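Local coordinates for protein glycosyl hydrolase, family 38 (Enterococcus faecalis, PDB 5KBP) that probably hydrolyses alpha-linked mannose from glycans as a family 38 alpha-mannosidase, and may bind a metal ion, at residues A[573-583]-A[630-638]. Sequence-based numbering, arbitrary orientation.
Sequences IFFKPTEDQGI and FRERLAQRS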
loop_
_atom_site.group_PDB
_atom_site.type_symbol
_atom_site.label_atom_id
_atom_site.label_comp_id
_atom_site.label_asym_id
_atom_site.label_seq_id
_atom_site.Cartn_x
_atom_site.Cartn_y
_atom_site.Cartn_z
ATOM N N ILE A 573 3.369 -12.097 -22.598
ATOM C CA ILE A 573 4.093 -12.688 -23.715
ATOM C C ILE A 573 5.083 -11.681 -24.281
ATOM O O ILE A 573 4.763 -10.497 -24.441
ATOM C CB ILE A 573 3.120 -13.168 -24.816
ATOM C CG1 ILE A 573 2.119 -14.172 -24.236
ATOM C CG2 ILE A 573 3.880 -13.783 -25.983
ATOM C CD1 ILE A 573 1.103 -14.675 -25.232
ATOM N N PHE A 574 6.290 -12.156 -24.580
ATOM C CA PHE A 574 7.287 -11.379 -25.299
ATOM C C PHE A 574 7.151 -11.637 -26.793
ATOM O O PHE A 574 6.928 -12.773 -27.220
ATOM C CB PHE A 574 8.699 -11.743 -24.830
ATOM C CG PHE A 574 9.795 -11.262 -25.747
ATOM C CD1 PHE A 574 10.297 -9.977 -25.633
ATOM C CD2 PHE A 574 10.338 -12.101 -26.709
ATOM C CE1 PHE A 574 11.307 -9.530 -26.467
ATOM C CE2 PHE A 574 11.351 -11.661 -27.548
ATOM C CZ PHE A 574 11.835 -10.372 -27.426
ATOM N N PHE A 575 7.292 -10.576 -27.586
ATOM C CA PHE A 575 7.255 -10.712 -29.040
ATOM C C PHE A 575 8.134 -9.629 -29.647
ATOM O O PHE A 575 7.828 -8.438 -29.526
ATOM C CB PHE A 575 5.828 -10.620 -29.572
ATOM C CG PHE A 575 5.727 -10.828 -31.059
ATOM C CD1 PHE A 575 5.750 -12.105 -31.597
ATOM C CD2 PHE A 575 5.616 -9.749 -31.920
ATOM C CE1 PHE A 575 5.662 -12.302 -32.962
ATOM C CE2 PHE A 575 5.527 -9.938 -33.287
ATOM C CZ PHE A 575 5.550 -11.216 -33.809
ATOM N N LYS A 576 9.212 -10.042 -30.298
ATOM C CA LYS A 576 10.112 -9.100 -30.949
ATOM C C LYS A 576 9.490 -8.601 -32.249
ATOM O O LYS A 576 8.941 -9.405 -33.012
ATOM C CB LYS A 576 11.458 -9.762 -31.236
ATOM C CG LYS A 576 12.484 -8.854 -31.892
ATOM C CD LYS A 576 13.719 -9.640 -32.305
ATOM C CE LYS A 576 13.372 -10.718 -33.324
ATOM N NZ LYS A 576 14.574 -11.486 -33.754
ATOM N N PRO A 577 9.531 -7.296 -32.522
ATOM C CA PRO A 577 9.056 -6.801 -33.819
ATOM C C PRO A 577 9.798 -7.473 -34.967
ATOM O O PRO A 577 10.966 -7.849 -34.848
ATOM C CB PRO A 577 9.344 -5.295 -33.759
ATOM C CG PRO A 577 10.264 -5.107 -32.585
ATOM C CD PRO A 577 9.930 -6.199 -31.627
ATOM N N THR A 578 9.091 -7.621 -36.090
ATOM C CA THR A 578 9.540 -8.523 -37.146
ATOM C C THR A 578 10.827 -8.052 -37.813
ATOM O O THR A 578 11.583 -8.877 -38.338
ATOM C CB THR A 578 8.437 -8.698 -38.193
ATOM O OG1 THR A 578 8.153 -7.436 -38.812
ATOM C CG2 THR A 578 7.172 -9.227 -37.540
ATOM N N GLU A 579 11.098 -6.747 -37.811
ATOM C CA GLU A 579 12.306 -6.228 -38.438
ATOM C C GLU A 579 13.449 -6.015 -37.455
ATOM O O GLU A 579 14.570 -5.723 -37.887
ATOM C CB GLU A 579 12.009 -4.907 -39.163
ATOM C CG GLU A 579 10.767 -4.942 -40.040
ATOM C CD GLU A 579 10.768 -6.095 -41.025
ATOM O OE1 GLU A 579 11.837 -6.402 -41.591
ATOM O OE2 GLU A 579 9.694 -6.698 -41.233
ATOM N N ASP A 580 13.198 -6.156 -36.157
ATOM C CA ASP A 580 14.236 -5.928 -35.161
ATOM C C ASP A 580 15.232 -7.080 -35.159
ATOM O O ASP A 580 14.848 -8.250 -35.058
ATOM C CB ASP A 580 13.609 -5.761 -33.778
ATOM C CG ASP A 580 14.640 -5.504 -32.697
ATOM O OD1 ASP A 580 15.719 -4.961 -33.017
ATOM O OD2 ASP A 580 14.370 -5.839 -31.525
ATOM N N GLN A 581 16.517 -6.745 -35.268
ATOM C CA GLN A 581 17.591 -7.728 -35.259
ATOM C C GLN A 581 18.487 -7.600 -34.032
ATOM O O GLN A 581 19.532 -8.256 -33.967
ATOM C CB GLN A 581 18.417 -7.613 -36.542
ATOM C CG GLN A 581 17.660 -8.052 -37.789
ATOM C CD GLN A 581 18.306 -7.571 -39.071
ATOM O OE1 GLN A 581 18.661 -6.398 -39.198
ATOM N NE2 GLN A 581 18.461 -8.475 -40.031
ATOM N N GLY A 582 18.105 -6.774 -33.066
ATOM C CA GLY A 582 18.798 -6.703 -31.798
ATOM C C GLY A 582 19.918 -5.676 -31.783
ATOM O O GLY A 582 20.403 -5.214 -32.816
ATOM N N ILE A 583 20.324 -5.314 -30.568
ATOM C CA ILE A 583 21.449 -4.417 -30.330
ATOM C C ILE A 583 22.279 -5.006 -29.199
ATOM O O ILE A 583 21.751 -5.287 -28.118
ATOM C CB ILE A 583 20.990 -2.988 -29.978
ATOM C CG1 ILE A 583 20.265 -2.346 -31.163
ATOM C CG2 ILE A 583 22.174 -2.139 -29.557
ATOM C CD1 ILE A 583 19.700 -0.976 -30.863
ATOM N N PHE A 630 -0.898 -10.281 -31.072
ATOM C CA PHE A 630 0.471 -9.772 -31.053
ATOM C C PHE A 630 1.298 -10.304 -32.216
ATOM O O PHE A 630 2.212 -9.619 -32.687
ATOM C CB PHE A 630 1.142 -10.103 -29.717
ATOM C CG PHE A 630 1.248 -11.575 -29.428
ATOM C CD1 PHE A 630 2.353 -12.300 -29.846
ATOM C CD2 PHE A 630 0.254 -12.227 -28.719
ATOM C CE1 PHE A 630 2.456 -13.652 -29.576
ATOM C CE2 PHE A 630 0.352 -13.578 -28.446
ATOM C CZ PHE A 630 1.455 -14.292 -28.874
ATOM N N ARG A 631 0.996 -11.512 -32.699
ATOM C CA ARG A 631 1.753 -12.065 -33.817
ATOM C C ARG A 631 1.494 -11.327 -35.123
ATOM O O ARG A 631 2.338 -11.376 -36.024
ATOM C CB ARG A 631 1.436 -13.551 -33.990
ATOM C CG ARG A 631 2.264 -14.469 -33.108
ATOM C CD ARG A 631 2.108 -15.923 -33.526
ATOM N NE ARG A 631 0.788 -16.452 -33.199
ATOM C CZ ARG A 631 0.319 -17.615 -33.642
ATOM N NH1 ARG A 631 1.060 -18.372 -34.440
ATOM N NH2 ARG A 631 -0.894 -18.020 -33.291
ATOM N N GLU A 632 0.356 -10.643 -35.248
ATOM C CA GLU A 632 0.009 -9.905 -36.455
ATOM C C GLU A 632 0.374 -8.427 -36.362
ATOM O O GLU A 632 -0.112 -7.624 -37.165
ATOM C CB GLU A 632 -1.485 -10.056 -36.753
ATOM C CG GLU A 632 -1.955 -11.495 -36.879
ATOM C CD GLU A 632 -1.481 -12.154 -38.158
ATOM O OE1 GLU A 632 -1.391 -11.457 -39.191
ATOM O OE2 GLU A 632 -1.196 -13.370 -38.133
ATOM N N ARG A 633 1.221 -8.053 -35.406
ATOM C CA ARG A 633 1.531 -6.651 -35.157
ATOM C C ARG A 633 2.674 -6.190 -36.053
ATOM O O ARG A 633 3.716 -6.849 -36.138
ATOM C CB ARG A 633 1.870 -6.430 -33.683
ATOM C CG ARG A 633 0.651 -6.545 -32.784
ATOM C CD ARG A 633 0.943 -6.213 -31.334
ATOM N NE ARG A 633 -0.292 -6.178 -30.559
ATOM C CZ ARG A 633 -0.353 -6.019 -29.241
ATOM N NH1 ARG A 633 0.761 -5.884 -28.533
ATOM N NH2 ARG A 633 -1.528 -6.000 -28.630
ATOM N N LEU A 634 2.466 -5.055 -36.722
ATOM C CA LEU A 634 3.422 -4.509 -37.673
ATOM C C LEU A 634 4.338 -3.456 -37.068
ATOM O O LEU A 634 5.237 -2.969 -37.762
ATOM C CB LEU A 634 2.682 -3.900 -38.870
ATOM C CG LEU A 634 1.623 -4.775 -39.542
ATOM C CD1 LEU A 634 0.823 -3.962 -40.550
ATOM C CD2 LEU A 634 2.273 -5.982 -40.203
ATOM N N ALA A 635 4.132 -3.093 -35.804
ATOM C CA ALA A 635 4.933 -2.044 -35.189
ATOM C C ALA A 635 6.399 -2.450 -35.124
ATOM O O ALA A 635 6.731 -3.621 -34.920
ATOM C CB ALA A 635 4.411 -1.735 -33.785
ATOM N N GLN A 636 7.277 -1.471 -35.307
ATOM C CA GLN A 636 8.713 -1.664 -35.206
ATOM C C GLN A 636 9.283 -0.709 -34.166
ATOM O O GLN A 636 8.592 0.176 -33.653
ATOM C CB GLN A 636 9.395 -1.448 -36.563
ATOM C CG GLN A 636 8.804 -2.282 -37.685
ATOM C CD GLN A 636 8.900 -3.773 -37.419
ATOM O OE1 GLN A 636 9.845 -4.243 -36.788
ATOM N NE2 GLN A 636 7.917 -4.524 -37.903
ATOM N N ARG A 637 10.561 -0.897 -33.853
ATOM C CA ARG A 637 11.227 -0.009 -32.912
ATOM C C ARG A 637 11.347 1.388 -33.507
ATOM O O ARG A 637 11.519 1.553 -34.719
ATOM C CB ARG A 637 12.610 -0.551 -32.554
ATOM C CG ARG A 637 12.617 -2.014 -32.147
ATOM C CD ARG A 637 13.898 -2.374 -31.417
ATOM N NE ARG A 637 13.959 -1.754 -30.096
ATOM C CZ ARG A 637 14.937 -1.957 -29.219
ATOM N NH1 ARG A 637 15.943 -2.766 -29.521
ATOM N NH2 ARG A 637 14.909 -1.350 -28.040
ATOM N N SER A 638 11.243 2.398 -32.648
ATOM C CA SER A 638 11.354 3.774 -33.105
ATOM C C SER A 638 12.743 4.035 -33.676
ATOM O O SER A 638 13.740 3.454 -33.239
ATOM C CB SER A 638 11.069 4.745 -31.959
ATOM O OG SER A 638 11.225 6.090 -32.378
#
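Two loops of the family 38 C-terminal beta domain pack together here: 573-583, which leads from strand 555-566 to strand 583-584 and holds a type I beta turn (Pro577 to Asp580), and 630-638, between helix 619-625 and strand 641-653. At one end Phe575 and Phe630 form an offset edge-to-face pair, ring planes at 65°, with the Phe630 edge directed at the Phe575 face (CD1 to CD1, 3.8 Å). With chi1 at -177° the Phe575 ring swings away from its own backbone N and reaches the 3-10 segment 630-631, where Phe630 O and Arg631 CA lie over one face. Ile573 CG2 sits over a face of the Phe630 ring, 4.1 Å from its centroid, a CH-pi contact, while Ile573 CD1 touches Phe630 CE2 at 3.5 Å.

The Gln636 amide bonds to the beta turn by both its ends. Its OE1 accepts from Glu579 N at 3.0 Å, the donor 37° above the carbonyl plane, and its NE2 donates to Thr578 OG1 at 3.1 Å. Thr578 OG1 in turn donates to Glu579 OE2, and a weak bond from Gln636 NE2 to Leu634 O further restrains the amide. A bend at chi2 brings the Gln636 amide against Glu579 CG.

Arg637 lies along the two ends of the turn, CG against Pro577 CG and CD against the Asp580 carboxylate. Arg637 NH2 forms a salt bridge with Asp564 OD2 of strand 555-566; its NH1 makes a long one to Asp580 OD2, 4.0 Å. Asp580 OD2 also accepts from Gly566 N, while Asp580 OD1 closes an Asx turn by accepting from Gly582 N at 3.0 Å.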